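Local coordinates for glycoside hydrolase, GH17 family (Formosa sp. Hel1_33_131, PDB 6FCG), which probably hydrolyses internal beta-1,3-glucosidic bonds of laminarin, as an endo-laminarinase of glycoside hydrolase family 17, at residues 87-92 and 166-171; 214-219 and 236-241; 245-250 and 278-283. All coordinates share one frame; numbering follows the deposited sequence.

From the N terminus, contact 1 comes first: it ties the end of strand 83-87 to the end of strand 161-168, closing a 73-residue excursion that holds strand 116-121, which runs between them in the parallel sheet. Contact 2 opens later, packing helix 214-218 on strand 238-241 across a shorter loop that contains helix 226-234. Contact 3 follows at once, linking helix 244-250 to helix 266-294. The three lie in series; none nests in or crosses another. Contacts 1 and 2 touch, with Glu-169 OE2 2.9 Å from His-241 ND1, a probable hydrogen bond. Contact 3 adjoins contact 2 only through the sequence and joins a short loop helix to a long outer one.

Contact 1. Residues 87-92 and 166-171; sequences RTYNVR and VGNEAM
The Asn-168 amide stands against the edge of the Tyr-89 ring, its CG near the ring plane and 3.6 Å from Tyr-89 CD2. The two flat groups are almost perpendicular, with 87° between their planes, and the carbonyl end lies nearest the ring carbon Tyr-89 CE2, which is 3.4 Å from Asn-168 OD1. Asn-168 OD1 also takes the one hydrogen bond between the segments: Arg-87 NH2 donates to it over 2.7 Å with an N-H...O angle of 150°, from a position tilted out of the carbonyl plane. The arginine gets there by an extended chain from CG to NE, with CG anti to the backbone N (chi1 -160°). Tyr-89 CE2 lies 3.3 Å above one face of the Arg-87 guanidinium, toward its rim. Glu-305 draws the polar ends together further, pairing with Arg-87 NH1 in a salt bridge and with Tyr-89 OH in a hydrogen bond; the amide bond and this salt bridge probably fix how the guanidinium is turned. Glu-169 follows Asn-168; an Asn-Glu pair at the C-terminal end of the fourth strand, with Glu-305 ending strand 301-305, is consistent with the acid/base and nucleophile positions of clan GH-A glycosidases. The contact is buried, spanning strand 116-121 between the ends of strands 83-87 and 161-168, with His-241 of strand 238-241 packed against both Arg-87 and Asn-168.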
ATOM      1  N   ARG A  87     -43.582   1.561   0.876  1.00 24.52           N
ATOM      2  CA  ARG A  87     -43.106   0.597   1.837  1.00 24.52           C
ATOM      3  C   ARG A  87     -42.431   1.267   3.009  1.00 22.64           C
ATOM      4  O   ARG A  87     -41.704   2.244   2.857  1.00 23.63           O
ATOM      5  CB  ARG A  87     -42.036  -0.221   1.163  1.00 27.29           C
ATOM      6  CG  ARG A  87     -41.796  -1.509   1.843  1.00 28.81           C
ATOM      7  CD  ARG A  87     -40.558  -2.200   1.336  1.00 27.47           C
ATOM      8  NE  ARG A  87     -40.166  -3.077   2.420  1.00 26.79           N
ATOM      9  CZ  ARG A  87     -38.964  -3.583   2.607  1.00 27.44           C
ATOM     10  NH1 ARG A  87     -37.977  -3.378   1.728  1.00 26.14           N
ATOM     11  NH2 ARG A  87     -38.772  -4.321   3.700  1.00 29.16           N
ATOM     12  N   THR A  88     -42.589   0.654   4.156  1.00 22.42           N
ATOM     13  CA  THR A  88     -42.182   1.193   5.442  1.00 23.82           C
ATOM     14  C   THR A  88     -41.516   0.087   6.271  1.00 22.43           C
ATOM     15  O   THR A  88     -41.678  -1.114   5.953  1.00 21.79           O
ATOM     16  CB  THR A  88     -43.453   1.792   6.090  1.00 26.48           C
ATOM     17  OG1 THR A  88     -43.330   3.226   6.117  1.00 29.09           O
ATOM     18  CG2 THR A  88     -43.747   1.224   7.482  1.00 26.15           C
ATOM     19  N   TYR A  89     -40.756   0.454   7.300  1.00 21.31           N
ATOM     20  CA  TYR A  89     -39.833  -0.540   7.936  1.00 22.03           C
ATOM     21  C   TYR A  89     -40.133  -0.951   9.384  1.00 21.33           C
ATOM     22  O   TYR A  89     -39.924  -2.112   9.759  1.00 20.19           O
ATOM     23  CB  TYR A  89     -38.379  -0.069   7.797  1.00 21.43           C
ATOM     24  CG  TYR A  89     -37.917  -0.166   6.372  1.00 21.22           C
ATOM     25  CD1 TYR A  89     -38.160   0.869   5.478  1.00 22.07           C
ATOM     26  CD2 TYR A  89     -37.271  -1.311   5.899  1.00 20.68           C
ATOM     27  CE1 TYR A  89     -37.790   0.762   4.142  1.00 22.90           C
ATOM     28  CE2 TYR A  89     -36.869  -1.416   4.578  1.00 21.34           C
ATOM     29  CZ  TYR A  89     -37.132  -0.383   3.695  1.00 21.98           C
ATOM     30  OH  TYR A  89     -36.734  -0.461   2.385  1.00 20.87           O
ATOM     31  N   ASN A  90     -40.605  -0.003  10.184  1.00 20.99           N
ATOM     32  CA  ASN A  90     -41.069  -0.328  11.504  1.00 20.39           C
ATOM     33  C   ASN A  90     -42.293   0.481  11.884  1.00 19.43           C
ATOM     34  O   ASN A  90     -42.637   1.460  11.229  1.00 18.88           O
ATOM     35  CB  ASN A  90     -39.978  -0.120  12.534  1.00 21.35           C
ATOM     36  CG  ASN A  90     -39.583   1.320  12.677  1.00 22.31           C
ATOM     37  OD1 ASN A  90     -38.737   1.788  11.931  1.00 27.50           O
ATOM     38  ND2 ASN A  90     -40.158   2.028  13.612  1.00 22.48           N
ATOM     39  N   VAL A  91     -42.951  -0.015  12.916  1.00 19.23           N
ATOM     40  CA  VAL A  91     -44.089   0.629  13.568  1.00 19.44           C
ATOM     41  C   VAL A  91     -43.834   0.922  15.055  1.00 19.95           C
ATOM     42  O   VAL A  91     -44.748   1.103  15.850  1.00 19.33           O
ATOM     43  CB  VAL A  91     -45.415  -0.110  13.345  1.00 20.41           C
ATOM     44  CG1 VAL A  91     -45.762  -0.192  11.880  1.00 19.49           C
ATOM     45  CG2 VAL A  91     -45.485  -1.544  13.919  1.00 21.54           C
ATOM     46  N   ARG A  92     -42.557   0.997  15.420  1.00 21.09           N
ATOM     47  CA  ARG A  92     -42.118   1.352  16.762  1.00 22.17           C
ATOM     48  C   ARG A  92     -42.072   2.875  16.923  1.00 22.80           C
ATOM     49  O   ARG A  92     -42.541   3.437  17.907  1.00 24.68           O
ATOM     50  CB  ARG A  92     -40.724   0.753  16.977  1.00 23.53           C
ATOM     51  CG  ARG A  92     -40.277   0.549  18.398  1.00 23.67           C
ATOM     52  CD  ARG A  92     -38.804   0.161  18.432  1.00 24.34           C
ATOM     53  NE  ARG A  92     -38.067   1.311  18.919  1.00 26.17           N
ATOM     54  CZ  ARG A  92     -37.110   1.967  18.295  1.00 26.17           C
ATOM     55  NH1 ARG A  92     -36.673   1.619  17.113  1.00 26.39           N
ATOM     56  NH2 ARG A  92     -36.583   3.014  18.895  1.00 27.63           N
ATOM     57  N   VAL A 166     -43.717  -9.091   7.728  1.00 17.95           N
ATOM     58  CA  VAL A 166     -43.123  -9.554   8.991  1.00 18.71           C
ATOM     59  C   VAL A 166     -41.619  -9.638   8.825  1.00 19.16           C
ATOM     60  O   VAL A 166     -41.094 -10.594   8.246  1.00 20.77           O
ATOM     61  CB  VAL A 166     -43.672 -10.936   9.372  1.00 18.17           C
ATOM     62  CG1 VAL A 166     -43.033 -11.432  10.663  1.00 18.24           C
ATOM     63  CG2 VAL A 166     -45.173 -10.875   9.537  1.00 18.20           C
ATOM     64  N   GLY A 167     -40.938  -8.607   9.280  1.00 20.41           N
ATOM     65  CA  GLY A 167     -39.483  -8.547   9.204  1.00 21.98           C
ATOM     66  C   GLY A 167     -38.902  -7.884   7.968  1.00 21.13           C
ATOM     67  O   GLY A 167     -39.527  -7.814   6.906  1.00 23.14           O
ATOM     68  N   ASN A 168     -37.708  -7.343   8.142  1.00 19.50           N
ATOM     69  CA  ASN A 168     -36.949  -6.790   7.054  1.00 19.53           C
ATOM     70  C   ASN A 168     -35.516  -7.290   7.100  1.00 19.68           C
ATOM     71  O   ASN A 168     -34.677  -6.797   7.897  1.00 19.10           O
ATOM     72  CB  ASN A 168     -36.939  -5.248   7.083  1.00 19.79           C
ATOM     73  CG  ASN A 168     -36.050  -4.678   5.982  1.00 18.59           C
ATOM     74  OD1 ASN A 168     -36.370  -4.792   4.820  1.00 18.32           O
ATOM     75  ND2 ASN A 168     -34.941  -4.099   6.346  1.00 17.87           N
ATOM     76  N   GLU A 169     -35.232  -8.231   6.213  1.00 20.12           N
ATOM     77  CA  GLU A 169     -33.933  -8.897   6.164  1.00 20.87           C
ATOM     78  C   GLU A 169     -33.652  -9.574   7.498  1.00 19.62           C
ATOM     79  O   GLU A 169     -32.499  -9.718   7.918  1.00 19.83           O
ATOM     80  CB  GLU A 169     -32.804  -7.939   5.726  1.00 22.18           C
ATOM     81  CG  GLU A 169     -32.854  -7.634   4.238  1.00 23.86           C
ATOM     82  CD  GLU A 169     -31.836  -6.601   3.765  1.00 27.43           C
ATOM     83  OE1 GLU A 169     -30.903  -6.337   4.535  1.00 31.48           O
ATOM     84  OE2 GLU A 169     -31.956  -6.047   2.642  1.00 30.04           O
ATOM     85  N   ALA A 170     -34.716 -10.023   8.142  1.00 17.82           N
ATOM     86  CA  ALA A 170     -34.590 -10.536   9.475  1.00 17.86           C
ATOM     87  C   ALA A 170     -34.067 -11.968   9.540  1.00 17.10           C
ATOM     88  O   ALA A 170     -33.735 -12.410  10.618  1.00 17.15           O
ATOM     89  CB  ALA A 170     -35.930 -10.401  10.204  1.00 17.84           C
ATOM     90  N   MET A 171     -34.036 -12.677   8.416  1.00 17.31           N
ATOM     91  CA  MET A 171     -33.548 -14.064   8.349  1.00 18.83           C
ATOM     92  C   MET A 171     -32.168 -14.198   7.725  1.00 18.40           C
ATOM     93  O   MET A 171     -31.529 -15.239   7.855  1.00 18.97           O
ATOM     94  CB  MET A 171     -34.509 -14.944   7.534  1.00 18.51           C
ATOM     95  CG  MET A 171     -35.872 -15.121   8.175  1.00 20.63           C
ATOM     96  SD  MET A 171     -37.028 -16.140   7.217  1.00 21.75           S
ATOM     97  CE  MET A 171     -37.298 -15.050   5.831  1.00 22.13           C
TER

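Contact 2. Residues 214-219 and 236-241; sequences ASWGGG and DYLSVH
Trp-216 lays one face of its indole against Leu-238 and turns its pyrrole edge to the strand backbone. Leu-238 CG rides over the six-membered ring, 3.8 Å from the centroid of the Trp-216 benzene ring and only 10° off its normal, a CH-pi contact. The methyl Leu-238 CD2 adds to this, 3.5 Å from Trp-216 CE3. At the edge, Trp-216 NE1 donates to Ser-239 O over 3.1 Å; the bond is bent to 137° and the donor stands above the carbonyl plane. Val-240 CG2 comes in obliquely, 3.8 Å from Trp-216 CD1. Trp-216 CG is anti to the carbonyl carbon (chi1 -80°), which carries the indole from the helix toward the strand. Replacing Trp-216 by an alanine would probably open a gap beside Leu-238 and Val-240 and deprive the Ser-239 carbonyl of its indole donor. The indole is packed where the short, weakly bonded helix 214-218 meets strand 238-241: Leu-228, Leu-231 and Ile-232 of helix 226-234 touch it, as do Ser-209 and Asp-211 of the neighbouring parallel strand 206-212, while Val-288 of helix 266-294 packs against Trp-216, Leu-238 and Val-240 alike.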
ATOM      1  N   ALA A 214     -31.365 -14.886  -0.729  1.00 22.22           N
ATOM      2  CA  ALA A 214     -30.807 -16.091  -0.122  1.00 22.65           C
ATOM      3  C   ALA A 214     -31.681 -16.607   1.021  1.00 20.91           C
ATOM      4  O   ALA A 214     -31.823 -17.806   1.208  1.00 22.56           O
ATOM      5  CB  ALA A 214     -29.375 -15.824   0.363  1.00 22.92           C
ATOM      6  N   SER A 215     -32.265 -15.699   1.778  1.00 20.28           N
ATOM      7  CA  SER A 215     -33.179 -16.069   2.871  1.00 21.00           C
ATOM      8  C   SER A 215     -34.434 -16.781   2.382  1.00 20.90           C
ATOM      9  O   SER A 215     -34.986 -17.605   3.078  1.00 21.50           O
ATOM     10  CB  SER A 215     -33.604 -14.821   3.655  1.00 20.98           C
ATOM     11  OG  SER A 215     -32.471 -14.107   4.096  1.00 20.56           O
ATOM     12  N   TRP A 216     -34.854 -16.452   1.173  1.00 20.73           N
ATOM     13  CA  TRP A 216     -35.973 -17.106   0.548  1.00 21.98           C
ATOM     14  C   TRP A 216     -35.583 -18.338  -0.222  1.00 22.40           C
ATOM     15  O   TRP A 216     -36.387 -18.866  -0.985  1.00 23.41           O
ATOM     16  CB  TRP A 216     -36.705 -16.130  -0.389  1.00 22.92           C
ATOM     17  CG  TRP A 216     -37.645 -15.180   0.323  1.00 22.17           C
ATOM     18  CD1 TRP A 216     -37.578 -13.804   0.330  1.00 22.54           C
ATOM     19  CD2 TRP A 216     -38.756 -15.537   1.119  1.00 20.48           C
ATOM     20  NE1 TRP A 216     -38.602 -13.293   1.089  1.00 22.15           N
ATOM     21  CE2 TRP A 216     -39.357 -14.341   1.560  1.00 21.46           C
ATOM     22  CE3 TRP A 216     -39.329 -16.752   1.474  1.00 21.65           C
ATOM     23  CZ2 TRP A 216     -40.506 -14.330   2.349  1.00 21.07           C
ATOM     24  CZ3 TRP A 216     -40.478 -16.746   2.278  1.00 22.14           C
ATOM     25  CH2 TRP A 216     -41.043 -15.538   2.710  1.00 21.58           C
ATOM     26  N   GLY A 217     -34.362 -18.823  -0.032  1.00 22.56           N
ATOM     27  CA  GLY A 217     -33.922 -20.074  -0.648  1.00 22.66           C
ATOM     28  C   GLY A 217     -33.201 -19.990  -1.978  1.00 21.61           C
ATOM     29  O   GLY A 217     -32.890 -21.014  -2.541  1.00 21.40           O
ATOM     30  N   GLY A 218     -32.900 -18.799  -2.463  1.00 21.98           N
ATOM     31  CA  GLY A 218     -32.260 -18.660  -3.768  1.00 23.52           C
ATOM     32  C   GLY A 218     -30.736 -18.650  -3.787  1.00 23.59           C
ATOM     33  O   GLY A 218     -30.148 -18.304  -4.811  1.00 24.68           O
ATOM     34  N   GLY A 219     -30.091 -18.987  -2.676  1.00 23.94           N
ATOM     35  CA  GLY A 219     -28.617 -18.918  -2.589  1.00 24.60           C
ATOM     36  C   GLY A 219     -28.080 -20.137  -1.840  1.00 24.93           C
ATOM     37  O   GLY A 219     -28.397 -21.257  -2.187  1.00 24.79           O
ATOM     38  N   ASP A 236     -48.651 -14.821   1.677  1.00 23.18           N
ATOM     39  CA  ASP A 236     -49.453 -14.625   0.456  1.00 22.99           C
ATOM     40  C   ASP A 236     -48.547 -14.419  -0.744  1.00 24.07           C
ATOM     41  O   ASP A 236     -48.898 -14.829  -1.854  1.00 28.29           O
ATOM     42  CB  ASP A 236     -50.431 -13.474   0.619  1.00 23.36           C
ATOM     43  CG  ASP A 236     -51.514 -13.780   1.643  1.00 24.79           C
ATOM     44  OD1 ASP A 236     -52.378 -14.619   1.351  1.00 23.26           O
ATOM     45  OD2 ASP A 236     -51.527 -13.159   2.748  1.00 26.14           O
ATOM     46  N   TYR A 237     -47.376 -13.802  -0.530  1.00 23.41           N
ATOM     47  CA  TYR A 237     -46.338 -13.694  -1.563  1.00 22.08           C
ATOM     48  C   TYR A 237     -44.947 -13.560  -0.940  1.00 21.00           C
ATOM     49  O   TYR A 237     -44.833 -13.383   0.268  1.00 19.88           O
ATOM     50  CB  TYR A 237     -46.634 -12.501  -2.482  1.00 22.70           C
ATOM     51  CG  TYR A 237     -46.272 -11.118  -1.926  1.00 22.35           C
ATOM     52  CD1 TYR A 237     -47.117 -10.449  -1.067  1.00 23.26           C
ATOM     53  CD2 TYR A 237     -45.095 -10.474  -2.307  1.00 22.62           C
ATOM     54  CE1 TYR A 237     -46.800  -9.179  -0.593  1.00 24.07           C
ATOM     55  CE2 TYR A 237     -44.771  -9.215  -1.842  1.00 22.46           C
ATOM     56  CZ  TYR A 237     -45.617  -8.571  -0.977  1.00 23.29           C
ATOM     57  OH  TYR A 237     -45.314  -7.303  -0.507  1.00 24.16           O
ATOM     58  N   LEU A 238     -43.909 -13.604  -1.782  1.00 20.50           N
ATOM     59  CA  LEU A 238     -42.521 -13.429  -1.362  1.00 21.15           C
ATOM     60  C   LEU A 238     -42.013 -12.063  -1.779  1.00 20.85           C
ATOM     61  O   LEU A 238     -41.998 -11.745  -2.960  1.00 22.85           O
ATOM     62  CB  LEU A 238     -41.611 -14.504  -1.971  1.00 22.81           C
ATOM     63  CG  LEU A 238     -41.672 -15.920  -1.369  1.00 24.29           C
ATOM     64  CD1 LEU A 238     -42.955 -16.649  -1.769  1.00 25.49           C
ATOM     65  CD2 LEU A 238     -40.476 -16.740  -1.821  1.00 25.25           C
ATOM     66  N   SER A 239     -41.562 -11.275  -0.804  1.00 20.59           N
ATOM     67  CA  SER A 239     -40.932  -9.975  -1.040  1.00 20.01           C
ATOM     68  C   SER A 239     -39.377 -10.162  -0.983  1.00 19.93           C
ATOM     69  O   SER A 239     -38.798 -10.407   0.070  1.00 20.33           O
ATOM     70  CB  SER A 239     -41.425  -8.959  -0.014  1.00 19.36           C
ATOM     71  OG  SER A 239     -40.968  -7.663  -0.308  1.00 18.02           O
ATOM     72  N   VAL A 240     -38.735 -10.044  -2.135  1.00 19.58           N
ATOM     73  CA  VAL A 240     -37.366 -10.465  -2.343  1.00 19.94           C
ATOM     74  C   VAL A 240     -36.474  -9.268  -2.559  1.00 21.02           C
ATOM     75  O   VAL A 240     -36.801  -8.390  -3.377  1.00 21.94           O
ATOM     76  CB  VAL A 240     -37.282 -11.376  -3.580  1.00 19.08           C
ATOM     77  CG1 VAL A 240     -35.845 -11.658  -3.961  1.00 18.92           C
ATOM     78  CG2 VAL A 240     -38.015 -12.668  -3.296  1.00 18.94           C
ATOM     79  N   HIS A 241     -35.328  -9.258  -1.883  1.00 20.98           N
ATOM     80  CA  HIS A 241     -34.314  -8.208  -2.102  1.00 21.97           C
ATOM     81  C   HIS A 241     -33.119  -8.724  -2.906  1.00 20.67           C
ATOM     82  O   HIS A 241     -32.630  -9.817  -2.628  1.00 19.55           O
ATOM     83  CB  HIS A 241     -33.768  -7.655  -0.775  1.00 22.58           C
ATOM     84  CG  HIS A 241     -34.823  -7.176   0.179  1.00 23.34           C
ATOM     85  ND1 HIS A 241     -34.498  -6.545   1.361  1.00 23.23           N
ATOM     86  CD2 HIS A 241     -36.177  -7.211   0.129  1.00 22.81           C
ATOM     87  CE1 HIS A 241     -35.603  -6.223   2.003  1.00 22.52           C
ATOM     88  NE2 HIS A 241     -36.637  -6.619   1.280  1.00 23.11           N
TER

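Contact 3. Residues 245-250 and 278-283; sequences MHDTHY and KTYAVS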
ATOM      1  N   MET A 245     -25.500  -3.511  -6.801  1.00 20.66           N
ATOM      2  CA  MET A 245     -24.581  -2.415  -6.460  1.00 21.91           C
ATOM      3  C   MET A 245     -23.595  -2.853  -5.393  1.00 23.56           C
ATOM      4  O   MET A 245     -22.405  -2.678  -5.526  1.00 21.45           O
ATOM      5  CB  MET A 245     -25.319  -1.175  -5.981  1.00 22.25           C
ATOM      6  CG  MET A 245     -24.422   0.057  -5.897  1.00 23.23           C
ATOM      7  SD  MET A 245     -24.620   1.016  -4.388  1.00 25.03           S
ATOM      8  CE  MET A 245     -24.072  -0.100  -3.117  1.00 25.70           C
ATOM      9  N   HIS A 246     -24.111  -3.455  -4.332  1.00 27.56           N
ATOM     10  CA  HIS A 246     -23.255  -3.971  -3.275  1.00 28.37           C
ATOM     11  C   HIS A 246     -22.321  -5.058  -3.763  1.00 26.13           C
ATOM     12  O   HIS A 246     -21.186  -5.111  -3.332  1.00 27.88           O
ATOM     13  CB  HIS A 246     -24.096  -4.463  -2.097  1.00 30.57           C
ATOM     14  CG  HIS A 246     -24.697  -3.346  -1.317  1.00 32.28           C
ATOM     15  ND1 HIS A 246     -26.051  -3.088  -1.284  1.00 35.04           N
ATOM     16  CD2 HIS A 246     -24.115  -2.377  -0.581  1.00 32.58           C
ATOM     17  CE1 HIS A 246     -26.279  -2.027  -0.530  1.00 33.86           C
ATOM     18  NE2 HIS A 246     -25.119  -1.579  -0.091  1.00 34.42           N
ATOM     19  N   ASP A 247     -22.815  -5.933  -4.628  1.00 24.28           N
ATOM     20  CA  ASP A 247     -22.005  -7.006  -5.136  1.00 23.35           C
ATOM     21  C   ASP A 247     -20.919  -6.547  -6.104  1.00 22.51           C
ATOM     22  O   ASP A 247     -19.927  -7.252  -6.258  1.00 21.31           O
ATOM     23  CB  ASP A 247     -22.879  -8.138  -5.705  1.00 25.28           C
ATOM     24  CG  ASP A 247     -23.561  -8.965  -4.609  1.00 26.79           C
ATOM     25  OD1 ASP A 247     -23.151  -8.879  -3.433  1.00 28.29           O
ATOM     26  OD2 ASP A 247     -24.490  -9.743  -4.913  1.00 28.31           O
ATOM     27  N   THR A 248     -20.999  -5.339  -6.659  1.00 23.31           N
ATOM     28  CA  THR A 248     -19.820  -4.772  -7.369  1.00 23.23           C
ATOM     29  C   THR A 248     -18.530  -4.744  -6.506  1.00 24.91           C
ATOM     30  O   THR A 248     -17.416  -4.662  -7.053  1.00 21.49           O
ATOM     31  CB  THR A 248     -20.006  -3.349  -7.897  1.00 22.70           C
ATOM     32  OG1 THR A 248     -20.178  -2.425  -6.811  1.00 22.81           O
ATOM     33  CG2 THR A 248     -21.167  -3.288  -8.839  1.00 23.69           C
ATOM     34  N   HIS A 249     -18.689  -4.811  -5.177  1.00 26.04           N
ATOM     35  CA  HIS A 249     -17.569  -5.071  -4.283  1.00 27.96           C
ATOM     36  C   HIS A 249     -17.511  -6.510  -3.737  1.00 29.02           C
ATOM     37  O   HIS A 249     -16.472  -7.148  -3.818  1.00 33.40           O
ATOM     38  CB  HIS A 249     -17.639  -4.117  -3.132  1.00 27.70           C
ATOM     39  CG  HIS A 249     -16.520  -4.283  -2.165  1.00 29.32           C
ATOM     40  ND1 HIS A 249     -16.652  -5.002  -0.996  1.00 30.74           N
ATOM     41  CD2 HIS A 249     -15.247  -3.827  -2.190  1.00 28.76           C
ATOM     42  CE1 HIS A 249     -15.506  -4.971  -0.334  1.00 30.95           C
ATOM     43  NE2 HIS A 249     -14.642  -4.261  -1.036  1.00 28.91           N
ATOM     44  N   TYR A 250     -18.604  -7.002  -3.152  1.00 29.24           N
ATOM     45  CA  TYR A 250     -18.621  -8.297  -2.437  1.00 29.71           C
ATOM     46  C   TYR A 250     -18.645  -9.536  -3.332  1.00 29.39           C
ATOM     47  O   TYR A 250     -18.338 -10.622  -2.856  1.00 29.27           O
ATOM     48  CB  TYR A 250     -19.790  -8.390  -1.432  1.00 29.57           C
ATOM     49  CG  TYR A 250     -19.580  -7.548  -0.245  1.00 30.04           C
ATOM     50  CD1 TYR A 250     -18.815  -8.002   0.825  1.00 31.86           C
ATOM     51  CD2 TYR A 250     -20.088  -6.248  -0.193  1.00 32.06           C
ATOM     52  CE1 TYR A 250     -18.575  -7.186   1.929  1.00 32.84           C
ATOM     53  CE2 TYR A 250     -19.869  -5.434   0.911  1.00 31.94           C
ATOM     54  CZ  TYR A 250     -19.097  -5.892   1.950  1.00 32.14           C
ATOM     55  OH  TYR A 250     -18.906  -5.084   3.026  1.00 33.24           O
ATOM     56  N   LYS A 278     -28.223  -5.435 -14.123  1.00 26.25           N
ATOM     57  CA  LYS A 278     -29.646  -5.753 -14.197  1.00 27.83           C
ATOM     58  C   LYS A 278     -29.850  -7.262 -14.278  1.00 28.48           C
ATOM     59  O   LYS A 278     -30.613  -7.839 -13.531  1.00 27.30           O
ATOM     60  CB  LYS A 278     -30.276  -5.076 -15.401  1.00 30.85           C
ATOM     61  CG  LYS A 278     -31.676  -5.542 -15.761  1.00 32.80           C
ATOM     62  CD  LYS A 278     -31.745  -5.803 -17.252  1.00 37.79           C
ATOM     63  CE  LYS A 278     -33.194  -5.933 -17.678  1.00 45.14           C
ATOM     64  NZ  LYS A 278     -33.359  -6.356 -19.095  1.00 48.71           N
ATOM     65  N   THR A 279     -29.143  -7.901 -15.180  1.00 29.90           N
ATOM     66  CA  THR A 279     -29.261  -9.337 -15.365  1.00 30.93           C
ATOM     67  C   THR A 279     -28.927 -10.139 -14.126  1.00 30.42           C
ATOM     68  O   THR A 279     -29.524 -11.200 -13.861  1.00 31.82           O
ATOM     69  CB  THR A 279     -28.300  -9.681 -16.533  1.00 32.09           C
ATOM     70  OG1 THR A 279     -29.003  -9.521 -17.768  1.00 32.82           O
ATOM     71  CG2 THR A 279     -27.721 -11.052 -16.406  1.00 32.07           C
ATOM     72  N   TYR A 280     -27.940  -9.652 -13.386  1.00 27.84           N
ATOM     73  CA  TYR A 280     -27.546 -10.274 -12.136  1.00 25.43           C
ATOM     74  C   TYR A 280     -28.711 -10.304 -11.147  1.00 23.90           C
ATOM     75  O   TYR A 280     -28.948 -11.306 -10.496  1.00 23.80           O
ATOM     76  CB  TYR A 280     -26.381  -9.479 -11.573  1.00 27.19           C
ATOM     77  CG  TYR A 280     -25.719 -10.054 -10.372  1.00 25.62           C
ATOM     78  CD1 TYR A 280     -24.739 -11.040 -10.505  1.00 26.15           C
ATOM     79  CD2 TYR A 280     -26.029  -9.585  -9.114  1.00 25.26           C
ATOM     80  CE1 TYR A 280     -24.107 -11.564  -9.395  1.00 26.53           C
ATOM     81  CE2 TYR A 280     -25.406 -10.097  -7.986  1.00 27.14           C
ATOM     82  CZ  TYR A 280     -24.442 -11.081  -8.122  1.00 26.72           C
ATOM     83  OH  TYR A 280     -23.837 -11.587  -6.988  1.00 26.02           O
ATOM     84  N   ALA A 281     -29.413  -9.181 -11.021  1.00 23.36           N
ATOM     85  CA  ALA A 281     -30.605  -9.082 -10.159  1.00 23.61           C
ATOM     86  C   ALA A 281     -31.711 -10.017 -10.618  1.00 22.01           C
ATOM     87  O   ALA A 281     -32.355 -10.671  -9.795  1.00 22.06           O
ATOM     88  CB  ALA A 281     -31.134  -7.638 -10.100  1.00 23.89           C
ATOM     89  N   VAL A 282     -31.903 -10.079 -11.922  1.00 20.22           N
ATOM     90  CA  VAL A 282     -32.908 -10.945 -12.476  1.00 20.81           C
ATOM     91  C   VAL A 282     -32.590 -12.410 -12.094  1.00 21.26           C
ATOM     92  O   VAL A 282     -33.484 -13.162 -11.711  1.00 19.77           O
ATOM     93  CB  VAL A 282     -33.040 -10.802 -14.020  1.00 20.51           C
ATOM     94  CG1 VAL A 282     -34.103 -11.752 -14.554  1.00 20.33           C
ATOM     95  CG2 VAL A 282     -33.389  -9.378 -14.424  1.00 19.68           C
ATOM     96  N   SER A 283     -31.322 -12.793 -12.197  1.00 22.93           N
ATOM     97  CA  SER A 283     -30.882 -14.159 -11.847  1.00 23.10           C
ATOM     98  C   SER A 283     -31.156 -14.520 -10.410  1.00 22.81           C
ATOM     99  O   SER A 283     -31.555 -15.662 -10.130  1.00 20.47           O
ATOM    100  CB  SER A 283     -29.378 -14.356 -12.087  1.00 24.25           C
ATOM    101  OG  SER A 283     -29.137 -14.699 -13.425  1.00 27.01           O
TER
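Asp-247 reaches from helix 244-250 to the phenol end of Tyr-280 on helix 266-294, and the two side chains meet at about a right angle. Its CB starts the approach, lying 3.8 Å from Tyr-280 OH and 3.9 Å from Tyr-280 CE2, so the methylene already borders the hydroxyl end of the ring. The next atom, Asp-247 CG, is 3.6 Å from the same OH. At the tip, Asp-247 OD2 accepts a hydrogen bond from Tyr-280 OH at 2.9 Å. The hydroxyl meets this oxygen from above the carboxylate plane, 49° out of it, while OD2 itself lies at the ring edge, near the plane of the phenol and 3.2 Å from Tyr-280 CE2. Carboxylate and ring are nearly perpendicular, 88° apart. Tyr-280 CG is swung opposite the main-chain nitrogen (chi1 -173°), which stretches the ring out from its helix to meet the aspartate. The hydroxyl has a second partner in Asn-251 ND2, just past helix 244-250, and the ring is stacked with Phe-254 and touched by Pro-244. The pair sits near the surface. Both helices belong to the chain between parallel strands 238-241 and 301-305, so the bond fastens a short helix in the beta-to-alpha loop to the long outer helix of one crossover, an elaboration of the (beta/alpha)8 barrel expected for family 17.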